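Local coordinates for type-2 ice-structuring protein (Brachyopsis rostratus, PDB 2ZIB), which binds to ice crystals and inhibits their growth, protecting fish blood from freezing in subzero sea water, at residues T27-E35 / I64-C72. Sequence-based numbering, arbitrary orientation.
Sequences TAMTWDLAE and IVWIGGSAC
Trp31 and Trp66 meet as a T-shaped pair. The five-membered ring of Trp31 turns its edge to the face of the six-membered ring of Trp66, with the planes at 90° and CD1 of Trp31 3.5 Å from CE3 of Trp66. CB of Trp31 sits over the same face and makes a CH-pi contact, 3.9 Å from the centroid of the six-membered ring. Each indole also gives its N-H to a backbone carbonyl across the contact. NE1 of Trp31 reaches Ile67 O at 2.9 Å, nearly in line with the C=O but tilted 22° out of the indole plane. CG of Trp31 lies anti to the backbone N (chi1 -176°), which carries the indole from the first helical turn to the Ile67 carbonyl. NE1 of Trp66 gives its hydrogen bond to Met29 O at 3.0 Å, and that oxygen lies in the indole plane; Ala122 O is a second acceptor. Beyond Ile67, CB of Ser70 packs 3.8 Å from CZ2 of Trp31. Ala34 CB adds a looser contact, 4.3 Å from CD1 of Trp66. Thr30 is the N-cap of helix 31-40, its OG1 accepting from Leu33 N. In this C-type lectin fold the contact joins the start of that helix to strand 65-67 and the corner at Gly68. Two buried indole N-H groups are thus satisfied by main-chain oxygens, and these bent bonds probably help to fix how both rings are turned while their carbon surfaces pack together.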
# COMPACT_ATOMS: atom_id res chain seq x y z
N THR A 27 -7.67 -1.75 11.67
CA THR A 27 -6.89 -1.62 12.93
C THR A 27 -5.60 -0.85 12.66
O THR A 27 -4.84 -1.24 11.79
CB THR A 27 -6.58 -2.99 13.50
OG1 THR A 27 -7.81 -3.60 13.90
CG2 THR A 27 -5.76 -2.89 14.79
N ALA A 28 -5.34 0.22 13.38
CA ALA A 28 -4.16 1.04 13.17
C ALA A 28 -2.95 0.34 13.72
O ALA A 28 -2.94 -0.23 14.80
CB ALA A 28 -4.33 2.40 13.78
N MET A 29 -1.86 0.43 12.95
CA MET A 29 -0.62 -0.21 13.41
C MET A 29 0.59 0.43 12.75
O MET A 29 0.44 1.24 11.77
CB MET A 29 -0.49 -1.69 13.07
CG MET A 29 -1.67 -2.62 12.99
SD MET A 29 -1.61 -4.19 11.98
CE MET A 29 -3.19 -4.79 12.40
N THR A 30 1.78 0.13 13.23
CA THR A 30 2.99 0.62 12.58
C THR A 30 3.10 0.03 11.18
O THR A 30 2.47 -0.99 10.87
CB THR A 30 4.25 0.27 13.36
OG1 THR A 30 4.38 -1.17 13.30
CG2 THR A 30 4.14 0.72 14.85
N TRP A 31 3.93 0.64 10.33
CA TRP A 31 4.08 0.08 8.98
C TRP A 31 4.58 -1.36 9.05
O TRP A 31 4.10 -2.23 8.34
CB TRP A 31 5.04 0.96 8.21
CG TRP A 31 5.21 0.54 6.75
CD1 TRP A 31 4.58 1.10 5.65
CD2 TRP A 31 6.15 -0.42 6.22
NE1 TRP A 31 5.06 0.52 4.49
CE2 TRP A 31 6.01 -0.42 4.81
CE3 TRP A 31 7.11 -1.30 6.81
CZ2 TRP A 31 6.79 -1.23 3.98
CZ3 TRP A 31 7.88 -2.11 5.99
CH2 TRP A 31 7.68 -2.10 4.58
N ASP A 32 5.56 -1.62 9.94
CA ASP A 32 6.13 -2.97 10.01
C ASP A 32 5.08 -3.93 10.49
O ASP A 32 5.00 -5.09 9.93
CB ASP A 32 7.35 -2.95 10.91
CG ASP A 32 8.42 -1.99 10.38
OD1 ASP A 32 8.35 -0.78 10.66
OD2 ASP A 32 9.31 -2.37 9.60
N LEU A 33 4.25 -3.60 11.45
CA LEU A 33 3.20 -4.55 11.87
C LEU A 33 2.20 -4.72 10.76
O LEU A 33 1.69 -5.83 10.58
CB LEU A 33 2.51 -4.08 13.16
CG LEU A 33 3.01 -4.79 14.42
CD1 LEU A 33 4.50 -4.48 14.65
CD2 LEU A 33 2.14 -4.39 15.61
N ALA A 34 1.87 -3.65 10.03
CA ALA A 34 0.87 -3.76 8.97
C ALA A 34 1.40 -4.70 7.86
O ALA A 34 0.64 -5.54 7.31
CB ALA A 34 0.53 -2.38 8.41
N GLU A 35 2.67 -4.58 7.48
CA GLU A 35 3.24 -5.50 6.49
C GLU A 35 3.22 -6.95 7.02
O GLU A 35 2.80 -7.87 6.31
CB GLU A 35 4.65 -5.06 6.11
CG GLU A 35 5.40 -6.12 5.29
CD GLU A 35 4.84 -6.38 3.90
OE1 GLU A 35 4.03 -5.58 3.36
OE2 GLU A 35 5.30 -7.38 3.30
N ILE A 64 -5.91 8.07 5.98
CA ILE A 64 -4.49 7.67 5.75
C ILE A 64 -4.37 6.15 5.83
O ILE A 64 -4.92 5.51 6.74
CB ILE A 64 -3.59 8.27 6.85
CG1 ILE A 64 -3.53 9.79 6.71
CG2 ILE A 64 -2.19 7.66 6.75
CD1 ILE A 64 -2.90 10.47 7.91
N VAL A 65 -3.63 5.56 4.89
CA VAL A 65 -3.34 4.12 4.97
C VAL A 65 -1.90 3.87 4.60
O VAL A 65 -1.36 4.44 3.64
CB VAL A 65 -4.25 3.23 4.05
CG1 VAL A 65 -5.65 3.13 4.60
CG2 VAL A 65 -4.21 3.66 2.56
N TRP A 66 -1.27 2.98 5.36
CA TRP A 66 0.01 2.42 4.92
C TRP A 66 -0.14 1.59 3.64
O TRP A 66 -1.09 0.83 3.53
CB TRP A 66 0.60 1.55 6.02
CG TRP A 66 1.10 2.24 7.23
CD1 TRP A 66 0.80 1.92 8.54
CD2 TRP A 66 2.08 3.30 7.29
NE1 TRP A 66 1.54 2.70 9.40
CE2 TRP A 66 2.38 3.51 8.67
CE3 TRP A 66 2.83 4.01 6.32
CZ2 TRP A 66 3.33 4.46 9.09
CZ3 TRP A 66 3.75 4.97 6.75
CH2 TRP A 66 4.00 5.17 8.13
N ILE A 67 0.79 1.78 2.72
CA ILE A 67 0.93 0.91 1.53
C ILE A 67 2.34 0.37 1.48
O ILE A 67 3.16 0.67 2.37
CB ILE A 67 0.46 1.63 0.24
CG1 ILE A 67 1.24 2.95 0.02
CG2 ILE A 67 -1.08 1.86 0.32
CD1 ILE A 67 0.96 3.60 -1.33
N GLY A 68 2.67 -0.44 0.46
CA GLY A 68 3.84 -1.29 0.61
C GLY A 68 5.20 -0.74 0.27
O GLY A 68 6.15 -1.50 0.11
N GLY A 69 5.34 0.59 0.20
CA GLY A 69 6.59 1.21 -0.17
C GLY A 69 7.46 1.50 1.05
O GLY A 69 6.98 1.97 2.10
N SER A 70 8.76 1.26 0.91
CA SER A 70 9.71 1.75 1.92
C SER A 70 11.04 2.06 1.24
O SER A 70 11.33 1.53 0.16
CB SER A 70 9.89 0.75 3.10
OG SER A 70 10.53 -0.45 2.66
N ALA A 71 11.82 2.92 1.90
CA ALA A 71 13.16 3.33 1.39
C ALA A 71 14.06 3.48 2.59
O ALA A 71 14.62 4.54 2.86
CB ALA A 71 13.05 4.64 0.58
N CYS A 72 14.22 2.39 3.34
CA CYS A 72 14.86 2.43 4.63
C CYS A 72 16.28 1.92 4.64
O CYS A 72 16.93 1.93 5.68
CB CYS A 72 14.02 1.63 5.66
SG CYS A 72 12.35 2.30 5.88